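Local structure of Serine/threonine protein kinase (Mycobacterium tuberculosis, 4ESQ) at residues S27-G32 against S75-D80; S41-S46 against V118-K123; V90-T95 against A162-V167. The protein probably phosphorylates serine and threonine residues of proteins with ATP as a membrane receptor kinase, of which this chain is the extracellular sensor domain. All blocks are in the same frame, centred on the assembly; numbering follows the deposited sequence.

Contact 1: residues S27-G32 against S75-D80; sequences SSMQPG and SSEPGD
The short edge strand Q30-P31 of the sheet pairs antiparallel with S75-S76 at the end of strand 69-76. Q30 and S76 are the hydrogen-bonded pair: Q30 N reaches S76 O at 2.9 Å, nearly straight at the hydrogen (171°). S76 N returns to Q30 O at 3.2 Å. In both bonds the donor stands above the plane of the accepting carbonyl, 54° out of it at S76 O. P31 and S75 form the non-hydrogen-bonded pair, with S75 OG 3.3 Å from P31 CA. Beyond the bridges the S28 and M29 side chains meet E77. The M29 chain bends at chi3 (76°) and its CE comes to 3.4 Å from S75 O, while its CG lies 3.8 Å from E77 CD. S28 OG touches E77 CG at 3.2 Å. The E77 carboxylate is held from outside the contact, OE2 being bonded to H84 ND1 and S26 OG; M29 also packs on V20 and M24 of helix 17-24. A very short strand thus forms one margin of the antiparallel sheet, with M29 filling the seam between that sheet and a helix of the PknH sensor domain.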
loop_
_atom_site.group_PDB
_atom_site.type_symbol
_atom_site.label_atom_id
_atom_site.label_comp_id
_atom_site.label_asym_id
_atom_site.label_seq_id
_atom_site.Cartn_x
_atom_site.Cartn_y
_atom_site.Cartn_z
ATOM N N SER A 27 7.681 -10.322 16.213
ATOM C CA SER A 27 6.772 -10.832 17.232
ATOM C C SER A 27 6.210 -9.688 18.067
ATOM O O SER A 27 5.575 -9.926 19.095
ATOM C CB SER A 27 7.502 -11.804 18.177
ATOM O OG SER A 27 7.822 -13.026 17.532
ATOM N N SER A 28 6.451 -8.449 17.646
ATOM C CA SER A 28 6.105 -7.308 18.489
ATOM C C SER A 28 5.503 -6.106 17.759
ATOM O O SER A 28 5.363 -5.040 18.350
ATOM C CB SER A 28 7.332 -6.863 19.288
ATOM O OG SER A 28 8.409 -6.550 18.422
ATOM N N MET A 29 5.135 -6.267 16.492
ATOM C CA MET A 29 4.525 -5.147 15.777
ATOM C C MET A 29 3.136 -4.894 16.344
ATOM O O MET A 29 2.410 -5.832 16.664
ATOM C CB MET A 29 4.462 -5.411 14.270
ATOM C CG MET A 29 5.816 -5.484 13.603
ATOM S SD MET A 29 5.746 -5.967 11.863
ATOM C CE MET A 29 5.179 -4.426 11.132
ATOM N N GLN A 30 2.784 -3.622 16.485
ATOM C CA GLN A 30 1.470 -3.256 16.993
ATOM C C GLN A 30 0.800 -2.269 16.054
ATOM O O GLN A 30 1.451 -1.350 15.552
ATOM C CB GLN A 30 1.587 -2.635 18.385
ATOM C CG GLN A 30 1.760 -3.653 19.503
ATOM C CD GLN A 30 0.435 -4.222 19.976
ATOM O OE1 GLN A 30 -0.188 -3.688 20.896
ATOM N NE2 GLN A 30 -0.006 -5.308 19.350
ATOM N N PRO A 31 -0.507 -2.455 15.817
ATOM C CA PRO A 31 -1.285 -1.545 14.977
ATOM C C PRO A 31 -1.620 -0.255 15.708
ATOM O O PRO A 31 -1.721 -0.251 16.940
ATOM C CB PRO A 31 -2.572 -2.334 14.710
ATOM C CG PRO A 31 -2.713 -3.236 15.895
ATOM C CD PRO A 31 -1.311 -3.592 16.305
ATOM N N GLY A 32 -1.797 0.823 14.951
ATOM C CA GLY A 32 -2.301 2.068 15.492
ATOM C C GLY A 32 -3.813 2.137 15.393
ATOM O O GLY A 32 -4.500 1.114 15.267
ATOM N N SER A 75 1.223 -0.503 11.221
ATOM C CA SER A 75 1.818 -1.284 12.313
ATOM C C SER A 75 3.336 -1.226 12.317
ATOM O O SER A 75 3.964 -1.213 11.263
ATOM C CB SER A 75 1.410 -2.745 12.203
ATOM O OG SER A 75 0.006 -2.867 12.227
ATOM N N SER A 76 3.923 -1.231 13.511
ATOM C CA SER A 76 5.379 -1.272 13.650
ATOM C C SER A 76 5.729 -1.680 15.077
ATOM O O SER A 76 4.882 -1.614 15.970
ATOM C CB SER A 76 5.994 0.098 13.338
ATOM O OG SER A 76 5.563 1.067 14.282
ATOM N N GLU A 77 6.973 -2.102 15.299
ATOM C CA GLU A 77 7.423 -2.315 16.668
ATOM C C GLU A 77 7.330 -0.976 17.397
ATOM O O GLU A 77 7.438 0.077 16.777
ATOM C CB GLU A 77 8.858 -2.850 16.696
ATOM C CG GLU A 77 9.003 -4.307 16.238
ATOM C CD GLU A 77 9.277 -4.455 14.749
ATOM O OE1 GLU A 77 9.224 -3.444 14.025
ATOM O OE2 GLU A 77 9.554 -5.592 14.303
ATOM N N PRO A 78 7.114 -1.009 18.719
ATOM C CA PRO A 78 7.096 0.243 19.484
ATOM C C PRO A 78 8.439 0.962 19.405
ATOM O O PRO A 78 9.475 0.321 19.256
ATOM C CB PRO A 78 6.846 -0.231 20.922
ATOM C CG PRO A 78 6.219 -1.579 20.779
ATOM C CD PRO A 78 6.870 -2.184 19.571
ATOM N N GLY A 79 8.420 2.283 19.512
ATOM C CA GLY A 79 9.652 3.049 19.541
ATOM C C GLY A 79 9.959 3.734 18.225
ATOM O O GLY A 79 9.262 3.527 17.233
ATOM N N ASP A 80 11.020 4.538 18.216
ATOM C CA ASP A 80 11.335 5.382 17.064
ATOM C C ASP A 80 12.199 4.679 16.026
ATOM O O ASP A 80 12.325 5.150 14.895
ATOM C CB ASP A 80 12.038 6.667 17.516
ATOM C CG ASP A 80 11.223 7.459 18.520
ATOM O OD1 ASP A 80 10.153 7.986 18.141
ATOM O OD2 ASP A 80 11.659 7.564 19.686
#

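Contact 2: residues S41-S46 against V118-K123; sequences SPVTVS and VTVTNK
V43 and V120 meet at the apolar centre, methyl to methyl, with V43 CG2 3.5 Å from V120 CG1. In both valines the touching methyl is anti to the backbone N, V120 CG1 with chi1 -177°. V45 extends the patch: its CG1 packs on V118 CB at 4.0 Å and, more loosely, faces V120 CG2. V45 and V120 form a non-hydrogen-bonded antiparallel pair, and their side chains share one face of the sheet.

T44 and T121 turn to the other face as the adjoining hydrogen-bonded pair. T44 N donates to T121 O at 3.0 Å, and T121 N to T44 O at 2.8 Å, both donors lying in the plane of the carbonyl they meet. T44 O takes a second bond from a water at 3.0 Å; the same water is hydrogen-bonded to T121 OG1, which also pairs with T126 OG1. The water thus ties a strand backbone to the threonine opposite.

At S46 the chain leaves the extended form, yet S46 grips T119 twice. S46 N donates to T119 O at 2.9 Å, and T119 N donates to S46 OG at 2.8 Å. The hydroxyl stands between the backbone N and the carbonyl carbon (chi1 57°), where it serves as the acceptor that a strand carbonyl would otherwise provide. At the far end the N122 amide lies loosely by P42 O and V43 CB, and its side chain is about 6 Å from a bound terbium ion.

Strand 44-45 is an outermost strand of the sheet, so strand 117-122 lies between it and strand 125-131, whose Y127 and W129 bond to the backbone of V120 and V118. L54 of helix 51-54 packs against V45, V118 and V120, while V43 touches Q51 of that helix and Y55 just after it.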
loop_
_atom_site.group_PDB
_atom_site.type_symbol
_atom_site.label_atom_id
_atom_site.label_comp_id
_atom_site.label_asym_id
_atom_site.label_seq_id
_atom_site.Cartn_x
_atom_site.Cartn_y
_atom_site.Cartn_z
ATOM N N SER A 41 -2.413 14.905 3.876
ATOM C CA SER A 41 -1.295 15.678 4.397
ATOM C C SER A 41 -0.356 15.938 3.221
ATOM O O SER A 41 -0.122 15.045 2.395
ATOM C CB SER A 41 -0.585 14.926 5.524
ATOM O OG SER A 41 -0.062 13.698 5.053
ATOM N N PRO A 42 0.167 17.166 3.120
ATOM C CA PRO A 42 0.921 17.528 1.914
ATOM C C PRO A 42 2.232 16.757 1.779
ATOM O O PRO A 42 2.947 16.560 2.756
ATOM C CB PRO A 42 1.215 19.023 2.121
ATOM C CG PRO A 42 1.146 19.224 3.595
ATOM C CD PRO A 42 0.069 18.286 4.072
ATOM N N VAL A 43 2.526 16.326 0.562
ATOM C CA VAL A 43 3.835 15.788 0.241
ATOM C C VAL A 43 4.166 16.170 -1.198
ATOM O O VAL A 43 3.292 16.189 -2.064
ATOM C CB VAL A 43 3.889 14.262 0.443
ATOM C CG1 VAL A 43 2.788 13.582 -0.354
ATOM C CG2 VAL A 43 5.265 13.715 0.073
ATOM N N THR A 44 5.426 16.502 -1.438
ATOM C CA THR A 44 5.862 16.929 -2.756
ATOM C C THR A 44 6.803 15.882 -3.326
ATOM O O THR A 44 7.804 15.541 -2.705
ATOM C CB THR A 44 6.613 18.258 -2.659
ATOM O OG1 THR A 44 5.795 19.209 -1.959
ATOM C CG2 THR A 44 6.955 18.790 -4.055
ATOM N N VAL A 45 6.469 15.362 -4.499
ATOM C CA VAL A 45 7.322 14.383 -5.165
ATOM C C VAL A 45 7.799 14.982 -6.475
ATOM O O VAL A 45 6.995 15.538 -7.232
ATOM C CB VAL A 45 6.566 13.083 -5.435
ATOM C CG1 VAL A 45 7.526 11.996 -5.921
ATOM C CG2 VAL A 45 5.860 12.641 -4.164
ATOM N N SER A 46 9.105 14.880 -6.724
ATOM C CA SER A 46 9.727 15.505 -7.892
ATOM C C SER A 46 9.039 15.075 -9.185
ATOM O O SER A 46 8.885 15.878 -10.109
ATOM C CB SER A 46 11.224 15.209 -7.935
ATOM O OG SER A 46 11.486 13.817 -7.945
ATOM N N VAL A 118 13.391 9.566 -7.219
ATOM C CA VAL A 118 12.585 10.765 -7.010
ATOM C C VAL A 118 12.979 11.443 -5.698
ATOM O O VAL A 118 13.508 10.793 -4.786
ATOM C CB VAL A 118 11.060 10.452 -7.002
ATOM C CG1 VAL A 118 10.628 9.921 -8.361
ATOM C CG2 VAL A 118 10.708 9.458 -5.891
ATOM N N THR A 119 12.753 12.754 -5.625
ATOM C CA THR A 119 12.962 13.518 -4.404
ATOM C C THR A 119 11.604 13.698 -3.730
ATOM O O THR A 119 10.620 14.046 -4.385
ATOM C CB THR A 119 13.569 14.909 -4.710
ATOM O OG1 THR A 119 14.787 14.755 -5.449
ATOM C CG2 THR A 119 13.871 15.659 -3.435
ATOM N N VAL A 120 11.541 13.449 -2.430
ATOM C CA VAL A 120 10.285 13.574 -1.703
ATOM C C VAL A 120 10.446 14.561 -0.561
ATOM O O VAL A 120 11.382 14.458 0.226
ATOM C CB VAL A 120 9.844 12.224 -1.114
ATOM C CG1 VAL A 120 8.491 12.366 -0.429
ATOM C CG2 VAL A 120 9.786 11.174 -2.203
ATOM N N THR A 121 9.531 15.517 -0.468
ATOM C CA THR A 121 9.597 16.495 0.607
ATOM C C THR A 121 8.360 16.377 1.478
ATOM O O THR A 121 7.230 16.372 0.986
ATOM C CB THR A 121 9.738 17.931 0.076
ATOM O OG1 THR A 121 10.891 18.015 -0.772
ATOM C CG2 THR A 121 9.903 18.914 1.238
ATOM N N ASN A 122 8.590 16.269 2.780
ATOM C CA ASN A 122 7.516 16.138 3.749
ATOM C C ASN A 122 7.959 16.784 5.051
ATOM O O ASN A 122 9.059 16.518 5.543
ATOM C CB ASN A 122 7.169 14.663 3.965
ATOM C CG ASN A 122 5.875 14.471 4.749
ATOM O OD1 ASN A 122 5.571 15.229 5.671
ATOM N ND2 ASN A 122 5.107 13.450 4.380
ATOM N N LYS A 123 7.112 17.655 5.591
ATOM C CA LYS A 123 7.435 18.359 6.828
ATOM C C LYS A 123 8.808 19.016 6.756
ATOM O O LYS A 123 9.606 18.901 7.685
ATOM C CB LYS A 123 7.383 17.402 8.020
ATOM C CG LYS A 123 6.012 16.794 8.267
ATOM C CD LYS A 123 5.958 16.079 9.612
ATOM C CE LYS A 123 4.611 15.405 9.824
ATOM N NZ LYS A 123 3.479 16.373 9.721
HETATM O O HOH W 1 10.403 16.941 -3.415
#

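Contact 3: residues V90-T95 against A162-V167; sequences VVAFPT and ANNVVV
The ring of F93 has N164 O at its edge, in the ring plane, while V166 CG2 approaches its CE1 obliquely at 3.4 Å. K98, A99 and F102 of helix 96-111 also touch the F93 side chain, which therefore joins the sheet to the helix. The second flat group, the N164 amide, sends ND2 to F93 O at 2.9 Å, with the acceptor almost in the amide plane and the bond nearly straight (166°). N164 CG, set between the backbone N and the carbonyl carbon (chi1 60°), carries the amide to that oxygen.

The setting is the tip of a beta hairpin: strands 154-162 and 165-173 are joined by a type II' turn from A162 to V165, and strand 84-92 runs antiparallel beside the second of them. V91 and V166 are the hydrogen-bonded pair, V91 N to V166 O and V166 N to V91 O both at 2.8 Å, each donor in the carbonyl plane. On either side of it stand the non-hydrogen-bonded pairs V90 with V167 and A92 with V165, whose side chains share a face. There V90 CB packs on V165 CG1 at 3.8 Å, and V90 CG1 faces V167 CG2. I187 of helix 179-192 covers V90 and V167, whereas A99 and Y62 meet V166 on the other face.

Past A92 the regular pairing ends, and N164 takes over by holding F93 at both its peptide groups. F93 N donates to N164 O at 2.9 Å, beside the side-chain bond to F93 O. N164 OD1 accepts a hydrogen bond from V5 N, so both polar atoms of this buried amide are satisfied and its rotation is fixed. T95 follows as the N-cap of helix 96-111, its OG1 bonded to K98 N. N164 CB rests 3.3 Å from F93 O and 3.8 Å from T95 C.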
loop_
_atom_site.group_PDB
_atom_site.type_symbol
_atom_site.label_atom_id
_atom_site.label_comp_id
_atom_site.label_asym_id
_atom_site.label_seq_id
_atom_site.Cartn_x
_atom_site.Cartn_y
_atom_site.Cartn_z
ATOM N N VAL A 90 -7.618 -1.339 2.509
ATOM C CA VAL A 90 -8.557 -1.815 1.503
ATOM C C VAL A 90 -9.515 -0.691 1.146
ATOM O O VAL A 90 -9.940 0.094 2.003
ATOM C CB VAL A 90 -9.327 -3.046 1.975
ATOM C CG1 VAL A 90 -8.410 -4.264 1.931
ATOM C CG2 VAL A 90 -9.863 -2.828 3.388
ATOM N N VAL A 91 -9.853 -0.612 -0.129
ATOM C CA VAL A 91 -10.653 0.496 -0.619
ATOM C C VAL A 91 -11.838 -0.070 -1.388
ATOM O O VAL A 91 -11.653 -0.861 -2.318
ATOM C CB VAL A 91 -9.826 1.424 -1.530
ATOM C CG1 VAL A 91 -10.684 2.590 -2.011
ATOM C CG2 VAL A 91 -8.568 1.931 -0.796
ATOM N N ALA A 92 -13.045 0.318 -0.988
ATOM C CA ALA A 92 -14.258 -0.169 -1.643
ATOM C C ALA A 92 -14.643 0.745 -2.791
ATOM O O ALA A 92 -14.511 1.961 -2.695
ATOM C CB ALA A 92 -15.405 -0.260 -0.652
ATOM N N PHE A 93 -15.123 0.134 -3.869
ATOM C CA PHE A 93 -15.660 0.849 -5.017
ATOM C C PHE A 93 -17.062 0.311 -5.265
ATOM O O PHE A 93 -17.415 -0.742 -4.762
ATOM C CB PHE A 93 -14.788 0.600 -6.243
ATOM C CG PHE A 93 -13.465 1.307 -6.194
ATOM C CD1 PHE A 93 -12.404 0.782 -5.471
ATOM C CD2 PHE A 93 -13.289 2.498 -6.879
ATOM C CE1 PHE A 93 -11.181 1.439 -5.431
ATOM C CE2 PHE A 93 -12.074 3.163 -6.841
ATOM C CZ PHE A 93 -11.014 2.629 -6.111
ATOM N N PRO A 94 -17.874 1.042 -6.037
ATOM C CA PRO A 94 -19.249 0.586 -6.269
ATOM C C PRO A 94 -19.307 -0.723 -7.050
ATOM O O PRO A 94 -20.203 -1.535 -6.824
ATOM C CB PRO A 94 -19.863 1.720 -7.089
ATOM C CG PRO A 94 -19.024 2.908 -6.790
ATOM C CD PRO A 94 -17.637 2.401 -6.542
ATOM N N THR A 95 -18.346 -0.922 -7.945
ATOM C CA THR A 95 -18.316 -2.093 -8.811
ATOM C C THR A 95 -16.897 -2.605 -8.980
ATOM O O THR A 95 -15.931 -1.878 -8.744
ATOM C CB THR A 95 -18.825 -1.749 -10.214
ATOM O OG1 THR A 95 -18.000 -0.717 -10.770
ATOM C CG2 THR A 95 -20.275 -1.253 -10.157
ATOM N N ALA A 162 -9.746 -7.480 -5.895
ATOM C CA ALA A 162 -10.615 -8.648 -5.913
ATOM C C ALA A 162 -12.027 -8.126 -5.688
ATOM O O ALA A 162 -12.239 -7.261 -4.839
ATOM C CB ALA A 162 -10.228 -9.620 -4.831
ATOM N N ASN A 163 -12.990 -8.632 -6.452
ATOM C CA ASN A 163 -14.350 -8.112 -6.364
ATOM C C ASN A 163 -14.301 -6.594 -6.559
ATOM O O ASN A 163 -13.650 -6.118 -7.489
ATOM C CB ASN A 163 -14.987 -8.484 -5.017
ATOM C CG ASN A 163 -16.504 -8.570 -5.088
ATOM O OD1 ASN A 163 -17.130 -7.989 -5.978
ATOM N ND2 ASN A 163 -17.105 -9.288 -4.136
ATOM N N ASN A 164 -14.982 -5.844 -5.693
ATOM C CA ASN A 164 -15.020 -4.386 -5.793
ATOM C C ASN A 164 -14.012 -3.710 -4.867
ATOM O O ASN A 164 -14.156 -2.525 -4.546
ATOM C CB ASN A 164 -16.415 -3.864 -5.444
ATOM C CG ASN A 164 -16.828 -4.234 -4.037
ATOM O OD1 ASN A 164 -16.645 -5.373 -3.606
ATOM N ND2 ASN A 164 -17.368 -3.269 -3.302
ATOM N N VAL A 165 -13.003 -4.458 -4.430
ATOM C CA VAL A 165 -12.089 -3.953 -3.407
ATOM C C VAL A 165 -10.663 -3.868 -3.926
ATOM O O VAL A 165 -10.137 -4.836 -4.464
ATOM C CB VAL A 165 -12.094 -4.854 -2.151
ATOM C CG1 VAL A 165 -11.067 -4.369 -1.110
ATOM C CG2 VAL A 165 -13.480 -4.910 -1.549
ATOM N N VAL A 166 -10.049 -2.701 -3.767
ATOM C CA VAL A 166 -8.632 -2.531 -4.062
ATOM C C VAL A 166 -7.805 -2.724 -2.791
ATOM O O VAL A 166 -8.148 -2.211 -1.729
ATOM C CB VAL A 166 -8.344 -1.144 -4.659
ATOM C CG1 VAL A 166 -6.823 -0.901 -4.712
ATOM C CG2 VAL A 166 -8.974 -1.028 -6.046
ATOM N N VAL A 167 -6.734 -3.490 -2.907
ATOM C CA VAL A 167 -5.868 -3.797 -1.783
ATOM C C VAL A 167 -4.603 -2.974 -1.999
ATOM O O VAL A 167 -4.004 -3.034 -3.068
ATOM C CB VAL A 167 -5.553 -5.294 -1.766
ATOM C CG1 VAL A 167 -4.617 -5.649 -0.617
ATOM C CG2 VAL A 167 -6.854 -6.074 -1.656
#

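All three contacts are antiparallel seams of one sheet, but they hold different parts of it. Contacts 1 and 2 attach the outermost strands, 30-31 and 44-45, are partly buried and have centres about 25 Å apart. Contact 3 joins two interior strands and is mostly buried. Strands 69-76 and 84-92 are neighbours, linking contacts 1 and 3. Donors stand above the carbonyl planes in contact 1 but lie in them for the strand bonds of contact 2 and the V91-V166 pair of contact 3. Valines pack in both 2 and 3; contact 2 adds a serine hydroxyl and a bridging water, contact 3 an asparagine that bonds F93 through both its backbone O and its side-chain amide. Along the chain contact 2 interleaves with both others.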